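Local coordinates for protein putative isomerase (Streptomyces coelicolor A3, PDB 2OQH) that probably acts as a glucarate dehydratase of the enolase superfamily, removing water from D-glucarate to give 5-dehydro-4-deoxy-D-glucarate, at residues E45-T50 with V355-D360; P337-L340 with L345-P348. All blocks are in the same frame, centred on the assembly; numbering follows the deposited sequence.

How the interactions relate
The two contacts show how chemistry can follow place in the fold. Interaction 1, partly buried, joins residues some three hundred positions apart, the edge strand of the N-terminal domain and the run into the C-terminal helix. It rests on side chains alone: a buried indole meets a valine, with the E359 carboxylate at the ring's edge and that of E45 close by. Interaction 2 is a surface contact in a local hairpin, where a main-chain hydrogen bond, a water bridge and leucine packing combine. Their centres are about 16 Å apart, and V355 CG1 of 355-360 packs on L338 CD2 of 337-340 at 4.2 Å. Helix 303-315 is common ground, receiving side chains from both.

Interaction 1 (E45-T50 with V355-D360); sequences EGWGET and VSVDED
E45 opens the contact by bringing its carboxylate near that of E359, with E45 OE2 4.2 Å from E359 OE2. Two like charges at this spacing would be expected to disfavour each other, yet each has an arginine at hand: OE1 of E45 makes a salt bridge with R39, and E359 OE2 has a long, weak ion pair with R37.

W47 comes next and carries most of the packing. Its CG stands beside the backbone N, which swings the indole out from the strand toward V357. The valine arrives from the opposite direction and sets one methyl, CG2, over the ring face. CG2 lies 3.6 Å from the centroid of the five-membered ring of W47 and 14° off the ring normal, a CH-pi contact. V357 can present CG2 in this way because CG1 takes the place anti to the backbone N (chi1 -176°); CG1 then reaches the six-membered side, 4.2 Å from W47 CZ3. The E359 side chain runs roughly across that of W47, with OE2 at the ring's edge, 4.0 Å from W47 CZ2, and its carboxylate plane tilted 36° to the indole. One side chain of the strand thus meets a methyl on its face and a carboxylate at its edge.

Beyond W47 the strand diverges from the C-terminal segment. Strand 31-40 pairs with 45-51, and its V35 and R37 touch W47, whose ring also meets that of W11. V357 also packs on I304 of helix 303-315, while D358, at the N-cap of helix 359-368, accepts a hydrogen bond from K361 N through OD1. The C-terminal segment thereby returns from the barrel to pack against the N-terminal domain, as in enolase-superfamily folds.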
ATOM      1  N   GLU A  45     -23.863  -4.748  -6.647  1.00 21.16           N
ATOM      2  CA  GLU A  45     -22.909  -3.711  -7.043  1.00 21.21           C
ATOM      3  C   GLU A  45     -21.580  -3.874  -6.318  1.00 21.28           C
ATOM      4  O   GLU A  45     -21.549  -4.208  -5.137  1.00 21.49           O
ATOM      5  CB  GLU A  45     -23.461  -2.315  -6.729  1.00 21.98           C
ATOM      6  CG  GLU A  45     -24.691  -1.924  -7.535  1.00 26.35           C
ATOM      7  CD  GLU A  45     -25.181  -0.513  -7.244  1.00 28.02           C
ATOM      8  OE1 GLU A  45     -26.067  -0.044  -7.987  1.00 30.75           O
ATOM      9  OE2 GLU A  45     -24.697   0.129  -6.284  1.00 28.95           O
ATOM     10  N   GLY A  46     -20.484  -3.631  -7.030  1.00 20.60           N
ATOM     11  CA  GLY A  46     -19.170  -3.732  -6.420  1.00 19.26           C
ATOM     12  C   GLY A  46     -18.452  -2.395  -6.506  1.00 18.71           C
ATOM     13  O   GLY A  46     -18.582  -1.689  -7.510  1.00 18.48           O
ATOM     14  N   TRP A  47     -17.696  -2.043  -5.468  1.00 18.49           N
ATOM     15  CA  TRP A  47     -16.973  -0.778  -5.452  1.00 18.21           C
ATOM     16  C   TRP A  47     -15.473  -0.958  -5.330  1.00 18.98           C
ATOM     17  O   TRP A  47     -14.994  -1.879  -4.665  1.00 18.95           O
ATOM     18  CB  TRP A  47     -17.450   0.104  -4.297  1.00 18.15           C
ATOM     19  CG  TRP A  47     -18.865   0.547  -4.446  1.00 18.66           C
ATOM     20  CD1 TRP A  47     -19.981  -0.154  -4.110  1.00 18.04           C
ATOM     21  CD2 TRP A  47     -19.320   1.779  -5.024  1.00 18.84           C
ATOM     22  NE1 TRP A  47     -21.107   0.563  -4.441  1.00 19.91           N
ATOM     23  CE2 TRP A  47     -20.728   1.755  -5.003  1.00 19.83           C
ATOM     24  CE3 TRP A  47     -18.669   2.903  -5.557  1.00 19.30           C
ATOM     25  CZ2 TRP A  47     -21.507   2.813  -5.500  1.00 20.47           C
ATOM     26  CZ3 TRP A  47     -19.443   3.961  -6.055  1.00 20.11           C
ATOM     27  CH2 TRP A  47     -20.847   3.903  -6.020  1.00 20.41           C
ATOM     28  N   GLY A  48     -14.739  -0.059  -5.974  1.00 19.89           N
ATOM     29  CA  GLY A  48     -13.290  -0.102  -5.933  1.00 20.42           C
ATOM     30  C   GLY A  48     -12.752   1.312  -5.896  1.00 21.45           C
ATOM     31  O   GLY A  48     -13.395   2.241  -6.390  1.00 21.98           O
ATOM     32  N   GLU A  49     -11.575   1.479  -5.308  1.00 20.73           N
ATOM     33  CA  GLU A  49     -10.950   2.785  -5.202  1.00 20.98           C
ATOM     34  C   GLU A  49      -9.479   2.616  -5.536  1.00 21.72           C
ATOM     35  O   GLU A  49      -8.852   1.640  -5.117  1.00 21.63           O
ATOM     36  CB  GLU A  49     -11.088   3.323  -3.777  1.00 20.01           C
ATOM     37  CG  GLU A  49     -10.358   4.630  -3.520  1.00 19.00           C
ATOM     38  CD  GLU A  49      -9.850   4.738  -2.088  1.00 19.53           C
ATOM     39  OE1 GLU A  49     -10.560   4.296  -1.159  1.00 17.90           O
ATOM     40  OE2 GLU A  49      -8.739   5.277  -1.890  1.00 20.89           O
ATOM     41  N   THR A  50      -8.928   3.556  -6.294  1.00 21.47           N
ATOM     42  CA  THR A  50      -7.525   3.464  -6.657  1.00 21.60           C
ATOM     43  C   THR A  50      -6.916   4.864  -6.683  1.00 22.43           C
ATOM     44  O   THR A  50      -7.605   5.852  -6.452  1.00 22.93           O
ATOM     45  CB  THR A  50      -7.360   2.750  -8.022  1.00 20.94           C
ATOM     46  OG1 THR A  50      -5.990   2.376  -8.202  1.00 21.77           O
ATOM     47  CG2 THR A  50      -7.797   3.650  -9.167  1.00 19.80           C
ATOM     48  N   VAL A 355     -18.077  -2.902   3.348  1.00 22.26           N
ATOM     49  CA  VAL A 355     -18.264  -1.458   3.468  1.00 22.89           C
ATOM     50  C   VAL A 355     -19.431  -0.976   2.613  1.00 24.31           C
ATOM     51  O   VAL A 355     -19.742  -1.568   1.578  1.00 24.74           O
ATOM     52  CB  VAL A 355     -16.997  -0.685   3.043  1.00 23.06           C
ATOM     53  CG1 VAL A 355     -15.813  -1.127   3.887  1.00 23.97           C
ATOM     54  CG2 VAL A 355     -16.720  -0.910   1.560  1.00 23.47           C
ATOM     55  N   SER A 356     -20.067   0.107   3.053  1.00 24.19           N
ATOM     56  CA  SER A 356     -21.203   0.684   2.344  1.00 23.76           C
ATOM     57  C   SER A 356     -20.857   2.085   1.853  1.00 22.25           C
ATOM     58  O   SER A 356     -20.394   2.920   2.626  1.00 21.26           O
ATOM     59  CB  SER A 356     -22.419   0.754   3.270  1.00 25.50           C
ATOM     60  OG  SER A 356     -23.529   1.294   2.571  1.00 27.24           O
ATOM     61  N   VAL A 357     -21.094   2.343   0.573  1.00 21.57           N
ATOM     62  CA  VAL A 357     -20.768   3.639  -0.006  1.00 23.10           C
ATOM     63  C   VAL A 357     -21.902   4.658  -0.037  1.00 23.97           C
ATOM     64  O   VAL A 357     -22.996   4.369  -0.510  1.00 24.31           O
ATOM     65  CB  VAL A 357     -20.248   3.483  -1.450  1.00 23.11           C
ATOM     66  CG1 VAL A 357     -19.825   4.845  -2.003  1.00 23.09           C
ATOM     67  CG2 VAL A 357     -19.089   2.501  -1.479  1.00 23.98           C
ATOM     68  N   ASP A 358     -21.614   5.859   0.457  1.00 24.51           N
ATOM     69  CA  ASP A 358     -22.567   6.968   0.473  1.00 24.42           C
ATOM     70  C   ASP A 358     -22.464   7.658  -0.890  1.00 23.69           C
ATOM     71  O   ASP A 358     -21.500   8.384  -1.158  1.00 23.63           O
ATOM     72  CB  ASP A 358     -22.180   7.957   1.575  1.00 26.03           C
ATOM     73  CG  ASP A 358     -23.168   9.096   1.724  1.00 27.08           C
ATOM     74  OD1 ASP A 358     -23.593   9.671   0.700  1.00 27.45           O
ATOM     75  OD2 ASP A 358     -23.504   9.431   2.882  1.00 28.86           O
ATOM     76  N   GLU A 359     -23.447   7.442  -1.755  1.00 23.38           N
ATOM     77  CA  GLU A 359     -23.402   8.053  -3.076  1.00 24.09           C
ATOM     78  C   GLU A 359     -23.501   9.571  -3.077  1.00 23.50           C
ATOM     79  O   GLU A 359     -22.905  10.235  -3.928  1.00 23.64           O
ATOM     80  CB  GLU A 359     -24.480   7.446  -3.972  1.00 26.15           C
ATOM     81  CG  GLU A 359     -24.057   6.114  -4.572  1.00 30.13           C
ATOM     82  CD  GLU A 359     -25.211   5.357  -5.177  1.00 32.75           C
ATOM     83  OE1 GLU A 359     -26.037   6.007  -5.851  1.00 35.47           O
ATOM     84  OE2 GLU A 359     -25.290   4.119  -4.986  1.00 33.10           O
ATOM     85  N   ASP A 360     -24.236  10.130  -2.122  1.00 25.00           N
ATOM     86  CA  ASP A 360     -24.369  11.581  -2.055  1.00 25.36           C
ATOM     87  C   ASP A 360     -22.990  12.202  -1.847  1.00 24.66           C
ATOM     88  O   ASP A 360     -22.623  13.151  -2.536  1.00 24.41           O
ATOM     89  CB  ASP A 360     -25.312  11.983  -0.913  1.00 27.65           C
ATOM     90  CG  ASP A 360     -26.709  11.423  -1.090  1.00 29.71           C
ATOM     91  OD1 ASP A 360     -27.229  11.478  -2.230  1.00 30.28           O
ATOM     92  OD2 ASP A 360     -27.293  10.933  -0.097  1.00 31.37           O
TER

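Interaction 2 (P337-L340 with L345-P348); sequences PLHL and LRVP
H339 and R346 meet because both extend CG away from their own backbone N, and because the arginine then bends at chi3 (68°) to fold its guanidinium over the imidazole. The planes are tilted by 35° and the overlap is offset toward the rims: H339 CD2 lies 3.2 Å from R346 NH2, and NH1 stands above the imidazole face.

Beneath this pair the main chains are joined directly. R346 N donates to H339 O at 2.8 Å, with an N-H...O angle of 156°, and the donor lies in the carbonyl plane. The same oxygen receives a CA-H...O contact from L345 CA at 3.3 Å. The return bond of the pair is made through a water, which accepts from H339 N and donates to R346 O, both at 2.7 Å; the water spans the gap where the two chains begin to part.

Apolar side chains fill the other flank. L340 and L345 form an antiparallel non-hydrogen-bonded pair with side chains on the same face of the sheet, and L345 CD2 presses tightly on L340 CB at 3.4 Å. Farther along, L338 CD2 touches P348 CG at 3.8 Å, which continues the packing past the end of the strand.

This is the base of a beta hairpin of strands 340-341 and 344-346. The latter runs antiparallel to strand 127-134, where L345 makes a backbone hydrogen bond with V128 and both L340 and L345 touch I130; L338 and L345 also rest on L310 of helix 303-315.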
ATOM      1  N   PRO A 337     -16.238   4.885   8.464  1.00 25.21           N
ATOM      2  CA  PRO A 337     -14.862   4.711   8.943  1.00 24.96           C
ATOM      3  C   PRO A 337     -14.525   3.276   9.373  1.00 24.45           C
ATOM      4  O   PRO A 337     -15.346   2.578   9.978  1.00 24.50           O
ATOM      5  CB  PRO A 337     -14.774   5.688  10.117  1.00 25.58           C
ATOM      6  CG  PRO A 337     -15.738   6.773   9.726  1.00 24.94           C
ATOM      7  CD  PRO A 337     -16.909   5.981   9.188  1.00 24.22           C
ATOM      8  N   LEU A 338     -13.309   2.844   9.051  1.00 23.35           N
ATOM      9  CA  LEU A 338     -12.851   1.517   9.427  1.00 22.33           C
ATOM     10  C   LEU A 338     -12.415   1.606  10.885  1.00 21.79           C
ATOM     11  O   LEU A 338     -12.090   2.684  11.375  1.00 20.86           O
ATOM     12  CB  LEU A 338     -11.666   1.099   8.556  1.00 21.41           C
ATOM     13  CG  LEU A 338     -11.933   1.044   7.053  1.00 20.93           C
ATOM     14  CD1 LEU A 338     -10.620   0.767   6.325  1.00 19.06           C
ATOM     15  CD2 LEU A 338     -12.966  -0.030   6.742  1.00 19.95           C
ATOM     16  N   HIS A 339     -12.399   0.471  11.571  1.00 22.24           N
ATOM     17  CA  HIS A 339     -12.030   0.435  12.979  1.00 22.06           C
ATOM     18  C   HIS A 339     -10.520   0.478  13.211  1.00 23.28           C
ATOM     19  O   HIS A 339      -9.842  -0.548  13.131  1.00 22.58           O
ATOM     20  CB  HIS A 339     -12.624  -0.822  13.623  1.00 22.42           C
ATOM     21  CG  HIS A 339     -12.623  -0.797  15.119  1.00 25.39           C
ATOM     22  ND1 HIS A 339     -11.470  -0.891  15.868  1.00 26.53           N
ATOM     23  CD2 HIS A 339     -13.640  -0.679  16.006  1.00 27.27           C
ATOM     24  CE1 HIS A 339     -11.776  -0.834  17.152  1.00 27.33           C
ATOM     25  NE2 HIS A 339     -13.085  -0.705  17.264  1.00 28.76           N
ATOM     26  N   LEU A 340     -10.001   1.674  13.494  1.00 23.44           N
ATOM     27  CA  LEU A 340      -8.574   1.869  13.763  1.00 24.03           C
ATOM     28  C   LEU A 340      -8.419   2.218  15.235  1.00 25.32           C
ATOM     29  O   LEU A 340      -8.812   3.305  15.665  1.00 25.60           O
ATOM     30  CB  LEU A 340      -8.003   3.008  12.909  1.00 22.77           C
ATOM     31  CG  LEU A 340      -6.577   3.449  13.273  1.00 22.74           C
ATOM     32  CD1 LEU A 340      -5.611   2.282  13.148  1.00 20.39           C
ATOM     33  CD2 LEU A 340      -6.153   4.593  12.365  1.00 22.49           C
ATOM     34  N   LEU A 345      -5.798  -1.920  12.647  1.00 19.88           N
ATOM     35  CA  LEU A 345      -7.048  -1.794  11.907  1.00 20.82           C
ATOM     36  C   LEU A 345      -7.770  -3.127  11.980  1.00 22.02           C
ATOM     37  O   LEU A 345      -7.153  -4.182  11.845  1.00 23.20           O
ATOM     38  CB  LEU A 345      -6.784  -1.449  10.440  1.00 20.22           C
ATOM     39  CG  LEU A 345      -6.399  -0.006  10.118  1.00 20.34           C
ATOM     40  CD1 LEU A 345      -5.842   0.080   8.708  1.00 20.28           C
ATOM     41  CD2 LEU A 345      -7.615   0.884  10.260  1.00 20.62           C
ATOM     42  N   ARG A 346      -9.075  -3.086  12.212  1.00 21.79           N
ATOM     43  CA  ARG A 346      -9.841  -4.320  12.283  1.00 21.71           C
ATOM     44  C   ARG A 346     -10.358  -4.636  10.887  1.00 21.45           C
ATOM     45  O   ARG A 346     -10.786  -3.745  10.156  1.00 20.34           O
ATOM     46  CB  ARG A 346     -11.009  -4.179  13.264  1.00 22.23           C
ATOM     47  CG  ARG A 346     -11.786  -5.476  13.483  1.00 23.81           C
ATOM     48  CD  ARG A 346     -12.741  -5.349  14.657  1.00 25.93           C
ATOM     49  NE  ARG A 346     -13.820  -4.409  14.374  1.00 27.80           N
ATOM     50  CZ  ARG A 346     -14.595  -3.857  15.301  1.00 29.70           C
ATOM     51  NH1 ARG A 346     -14.403  -4.153  16.582  1.00 28.96           N
ATOM     52  NH2 ARG A 346     -15.561  -3.015  14.944  1.00 28.15           N
ATOM     53  N   VAL A 347     -10.303  -5.907  10.515  1.00 21.60           N
ATOM     54  CA  VAL A 347     -10.769  -6.326   9.201  1.00 24.01           C
ATOM     55  C   VAL A 347     -12.297  -6.352   9.154  1.00 24.62           C
ATOM     56  O   VAL A 347     -12.931  -7.058   9.942  1.00 25.65           O
ATOM     57  CB  VAL A 347     -10.250  -7.736   8.863  1.00 24.32           C
ATOM     58  CG1 VAL A 347     -10.553  -8.057   7.411  1.00 25.06           C
ATOM     59  CG2 VAL A 347      -8.753  -7.824   9.135  1.00 24.56           C
ATOM     60  N   PRO A 348     -12.907  -5.575   8.238  1.00 25.16           N
ATOM     61  CA  PRO A 348     -14.368  -5.521   8.095  1.00 25.93           C
ATOM     62  C   PRO A 348     -14.973  -6.923   8.055  1.00 26.90           C
ATOM     63  O   PRO A 348     -14.295  -7.883   7.677  1.00 27.29           O
ATOM     64  CB  PRO A 348     -14.550  -4.751   6.790  1.00 25.96           C
ATOM     65  CG  PRO A 348     -13.423  -3.761   6.857  1.00 23.99           C
ATOM     66  CD  PRO A 348     -12.258  -4.616   7.324  1.00 24.62           C
TER
HETATM   67  O   HOH W   1     -12.810  -1.981  10.470  1.00 24.73           O